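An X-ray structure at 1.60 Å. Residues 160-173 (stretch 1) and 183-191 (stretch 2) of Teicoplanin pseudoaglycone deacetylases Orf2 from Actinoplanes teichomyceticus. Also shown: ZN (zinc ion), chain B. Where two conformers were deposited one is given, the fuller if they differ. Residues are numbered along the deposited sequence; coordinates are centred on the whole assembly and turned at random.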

# COMPACT_ATOMS: atom_id res chain seq x y z
N GLU A 160 -2.25 5.88 -9.09
CA GLU A 160 -0.95 6.13 -9.75
C GLU A 160 0.13 6.75 -8.84
O GLU A 160 1.02 7.45 -9.33
CB GLU A 160 -1.13 6.96 -11.04
CG GLU A 160 -2.03 6.28 -12.10
CD GLU A 160 -2.26 7.14 -13.35
OE1 GLU A 160 -3.33 7.00 -13.97
OE2 GLU A 160 -1.38 7.94 -13.72
N HIS A 161 0.06 6.50 -7.53
CA HIS A 161 1.12 7.00 -6.64
C HIS A 161 2.42 6.29 -7.04
O HIS A 161 2.44 5.04 -7.14
CB HIS A 161 0.82 6.76 -5.16
CG HIS A 161 1.83 7.38 -4.25
ND1 HIS A 161 1.51 8.40 -3.37
CD2 HIS A 161 3.16 7.13 -4.07
CE1 HIS A 161 2.60 8.75 -2.70
NE2 HIS A 161 3.61 8.00 -3.11
N PRO A 162 3.49 7.04 -7.30
CA PRO A 162 4.73 6.41 -7.77
C PRO A 162 5.23 5.26 -6.87
O PRO A 162 5.79 4.26 -7.37
CB PRO A 162 5.74 7.55 -7.74
CG PRO A 162 4.93 8.82 -7.80
CD PRO A 162 3.58 8.52 -7.24
N ASP A 163 5.05 5.41 -5.56
CA ASP A 163 5.48 4.39 -4.62
C ASP A 163 4.61 3.14 -4.75
O ASP A 163 5.08 2.01 -4.54
CB ASP A 163 5.39 4.90 -3.18
CG ASP A 163 6.46 5.95 -2.85
OD1 ASP A 163 7.44 6.07 -3.61
OD2 ASP A 163 6.32 6.63 -1.81
N HIS A 164 3.33 3.34 -5.07
CA HIS A 164 2.42 2.21 -5.29
C HIS A 164 2.78 1.47 -6.56
O HIS A 164 2.79 0.23 -6.59
CB HIS A 164 0.96 2.68 -5.36
CG HIS A 164 0.39 3.01 -4.02
ND1 HIS A 164 -0.89 2.64 -3.64
CD2 HIS A 164 0.92 3.68 -2.96
CE1 HIS A 164 -1.11 3.06 -2.40
NE2 HIS A 164 -0.04 3.69 -1.97
N GLU A 165 3.08 2.23 -7.62
CA GLU A 165 3.51 1.61 -8.89
C GLU A 165 4.84 0.87 -8.73
O GLU A 165 4.98 -0.23 -9.25
CB GLU A 165 3.59 2.66 -10.01
CG GLU A 165 2.22 3.23 -10.30
CD GLU A 165 2.17 4.12 -11.52
OE1 GLU A 165 3.23 4.57 -12.00
OE2 GLU A 165 1.05 4.38 -11.99
N ALA A 166 5.80 1.46 -8.02
CA ALA A 166 7.09 0.78 -7.79
C ALA A 166 6.91 -0.53 -7.01
O ALA A 166 7.52 -1.55 -7.35
CB ALA A 166 8.04 1.69 -7.04
N THR A 167 6.05 -0.50 -5.99
CA THR A 167 5.80 -1.68 -5.17
C THR A 167 5.17 -2.78 -6.02
O THR A 167 5.60 -3.94 -5.99
CB THR A 167 4.86 -1.32 -4.00
OG1 THR A 167 5.54 -0.37 -3.16
CG2 THR A 167 4.50 -2.56 -3.20
N ARG A 168 4.15 -2.40 -6.78
CA ARG A 168 3.38 -3.34 -7.57
C ARG A 168 4.29 -4.00 -8.60
O ARG A 168 4.34 -5.23 -8.69
CB ARG A 168 2.20 -2.65 -8.24
CG ARG A 168 1.44 -3.56 -9.22
CD ARG A 168 0.63 -2.75 -10.21
NE ARG A 168 1.50 -1.96 -11.09
CZ ARG A 168 1.10 -0.89 -11.77
NH1 ARG A 168 -0.15 -0.44 -11.68
NH2 ARG A 168 1.97 -0.24 -12.53
N ASP A 169 5.04 -3.18 -9.34
CA ASP A 169 5.90 -3.69 -10.41
C ASP A 169 6.98 -4.61 -9.80
O ASP A 169 7.18 -5.72 -10.29
CB ASP A 169 6.54 -2.54 -11.20
CG ASP A 169 5.52 -1.75 -12.02
OD1 ASP A 169 4.31 -2.11 -12.05
OD2 ASP A 169 5.92 -0.78 -12.69
N ALA A 170 7.64 -4.16 -8.75
CA ALA A 170 8.67 -4.99 -8.09
C ALA A 170 8.09 -6.34 -7.63
O ALA A 170 8.72 -7.38 -7.80
CB ALA A 170 9.25 -4.27 -6.91
N ALA A 171 6.90 -6.31 -7.03
CA ALA A 171 6.24 -7.56 -6.61
C ALA A 171 5.91 -8.48 -7.80
O ALA A 171 6.07 -9.71 -7.69
CB ALA A 171 4.97 -7.27 -5.79
N LEU A 172 5.48 -7.90 -8.92
CA LEU A 172 5.17 -8.70 -10.12
C LEU A 172 6.44 -9.37 -10.63
O LEU A 172 6.44 -10.58 -10.92
CB LEU A 172 4.54 -7.84 -11.21
CG LEU A 172 3.13 -7.33 -10.88
CD1 LEU A 172 2.60 -6.51 -12.06
CD2 LEU A 172 2.14 -8.44 -10.53
N PHE A 173 7.53 -8.61 -10.71
CA PHE A 173 8.80 -9.16 -11.18
C PHE A 173 9.31 -10.26 -10.26
O PHE A 173 9.71 -11.34 -10.73
CB PHE A 173 9.86 -8.06 -11.34
CG PHE A 173 9.48 -6.96 -12.31
CD1 PHE A 173 8.66 -7.22 -13.41
CD2 PHE A 173 9.97 -5.67 -12.14
CE1 PHE A 173 8.32 -6.20 -14.30
CE2 PHE A 173 9.63 -4.65 -13.02
CZ PHE A 173 8.80 -4.92 -14.10
N ARG A 183 -1.80 -11.63 -6.34
CA ARG A 183 -3.06 -10.93 -6.58
C ARG A 183 -2.82 -9.47 -6.26
O ARG A 183 -1.89 -9.15 -5.51
CB ARG A 183 -4.19 -11.47 -5.70
CG ARG A 183 -4.52 -12.95 -5.88
CD ARG A 183 -5.66 -13.37 -4.97
NE ARG A 183 -6.94 -12.77 -5.35
CZ ARG A 183 -7.74 -13.24 -6.30
NH1 ARG A 183 -7.40 -14.33 -6.99
NH2 ARG A 183 -8.88 -12.62 -6.59
N LEU A 184 -3.64 -8.60 -6.84
CA LEU A 184 -3.58 -7.17 -6.50
C LEU A 184 -4.88 -6.78 -5.82
O LEU A 184 -5.95 -7.19 -6.26
CB LEU A 184 -3.41 -6.32 -7.75
CG LEU A 184 -2.28 -6.73 -8.70
CD1 LEU A 184 -2.17 -5.74 -9.85
CD2 LEU A 184 -0.94 -6.84 -7.96
N TRP A 185 -4.79 -5.95 -4.79
CA TRP A 185 -6.01 -5.43 -4.17
C TRP A 185 -6.38 -4.10 -4.79
O TRP A 185 -5.55 -3.41 -5.38
CB TRP A 185 -5.88 -5.30 -2.65
CG TRP A 185 -4.80 -4.35 -2.19
CD1 TRP A 185 -4.70 -3.00 -2.46
CD2 TRP A 185 -3.68 -4.68 -1.36
NE1 TRP A 185 -3.57 -2.48 -1.85
CE2 TRP A 185 -2.93 -3.49 -1.18
CE3 TRP A 185 -3.23 -5.86 -0.77
CZ2 TRP A 185 -1.75 -3.46 -0.39
CZ3 TRP A 185 -2.04 -5.83 -0.01
CH2 TRP A 185 -1.34 -4.64 0.18
N GLU A 186 -7.65 -3.73 -4.63
CA GLU A 186 -8.11 -2.44 -5.09
C GLU A 186 -7.67 -1.38 -4.08
O GLU A 186 -8.07 -1.44 -2.91
CB GLU A 186 -9.64 -2.49 -5.20
CG GLU A 186 -10.23 -1.25 -5.79
CD GLU A 186 -11.75 -1.28 -5.82
OE1 GLU A 186 -12.37 -1.78 -4.85
OE2 GLU A 186 -12.32 -0.81 -6.82
N ASP A 187 -6.82 -0.44 -4.50
CA ASP A 187 -6.28 0.56 -3.56
C ASP A 187 -7.42 1.38 -2.97
O ASP A 187 -8.16 2.00 -3.72
CB ASP A 187 -5.27 1.52 -4.21
CG ASP A 187 -4.19 0.81 -4.99
OD1 ASP A 187 -3.00 1.01 -4.63
OD2 ASP A 187 -4.50 0.07 -5.95
N LEU A 188 -7.54 1.37 -1.65
CA LEU A 188 -8.50 2.22 -0.94
C LEU A 188 -7.81 3.25 -0.06
O LEU A 188 -6.76 2.96 0.53
CB LEU A 188 -9.46 1.38 -0.10
CG LEU A 188 -10.27 0.33 -0.87
CD1 LEU A 188 -11.07 -0.52 0.09
CD2 LEU A 188 -11.22 1.01 -1.85
N PRO A 189 -8.39 4.46 0.06
CA PRO A 189 -9.67 4.86 -0.54
C PRO A 189 -9.58 5.36 -1.99
O PRO A 189 -10.60 5.76 -2.55
CB PRO A 189 -10.11 6.00 0.38
CG PRO A 189 -8.81 6.67 0.75
CD PRO A 189 -7.81 5.53 0.89
N TYR A 190 -8.40 5.28 -2.60
CA TYR A 190 -8.14 5.80 -3.96
C TYR A 190 -9.21 5.42 -4.97
O TYR A 190 -9.60 6.21 -5.83
CB TYR A 190 -6.84 5.22 -4.52
CG TYR A 190 -5.56 5.81 -4.01
CD1 TYR A 190 -5.08 7.02 -4.51
CD2 TYR A 190 -4.78 5.14 -3.06
CE1 TYR A 190 -3.87 7.56 -4.07
CE2 TYR A 190 -3.57 5.66 -2.62
CZ TYR A 190 -3.12 6.86 -3.13
OH TYR A 190 -1.93 7.38 -2.69
N ALA A 191 -9.66 4.17 -4.89
CA ALA A 191 -10.58 3.63 -5.90
C ALA A 191 -11.95 4.31 -5.86
O ALA A 191 -12.74 4.18 -6.80
CB ALA A 191 -10.72 2.15 -5.74
ZN ZN B . 0.07 4.52 0.00
O HOH W 1 -0.53 6.25 -0.82
O HOH W 2 -0.38 5.31 1.90

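Packing of a helix that begins at Pro162 and runs on past Phe173 against a strand end and the loop that follows it, in a deacetylase with a bound zinc ion. The contact is small, 280 Å² summed over both sides, and rests mainly on Tyr190, Leu184 and His164. His164, in the first turn of the helix, points its CA-to-CB bond toward stretch 2 and uses both ring nitrogens. His164 NE2 binds ZN at 2.1 Å. At the other ring nitrogen, His164 ND1 donates a hydrogen bond to Asp187 OD1 (2.8 Å, N-H...acceptor angle 158°). The carboxylate oxygen lies near the plane of the imidazole, where the ND1 hydrogen is directed. With the hydrogen on ND1, NE2 offers its lone pair to the metal; bond and metal together restrain the ring. Histidine suits this place because one ring can donate and coordinate at once; a buried aspartate supplies the acceptor, and Asp187 OD2 is hydrogen-bonded to a residue flanking one of the stretches.

Tyr190 closes the same end of the contact. Its ring sets an edge toward the face of His164, offset, with centroids 5.3 Å apart and planes at 71°; the closest atoms are His164 CE1 and Tyr190 CE2, 3.6 Å apart. Tyr190 also reaches the N-cap residue His161, whose ND1 lies 3.7 Å from Tyr190 OH. The phenol hydroxyl has a polar partner of its own: Tyr190 OH is hydrogen-bonded to water 1 (2.6 Å from its O), and that water O sits 2.0 Å from ZN. Tyrosine thus combines an aromatic edge for the histidine with a hydroxyl that reaches the metal's water shell.

Further along the helix the contact turns apolar. Leu184, on the strand, points toward the helix with chi1 m and chi2 t; both methyls lie against the Arg168 stem (Leu184 CD1 to Arg168 CD 4.1 Å, Leu184 CD2 to Arg168 CG 4.2 Å), and Leu184 CD2 also meets Leu172 CD2 at 4.3 Å. Leu172 starts sideways, yet the end of its side chain comes nearer the strand. Arg168 offers Leu184 its aliphatic portion, while its charged end is engaged within the helix: Arg168 NE and NH2 each donate to Asp169 OD1 at 3.0 Å, forming a salt bridge, and NH1 is bonded elsewhere in the structure. A long side chain with a carbon stem and a satisfied guanidinium can therefore be buried beside leucine.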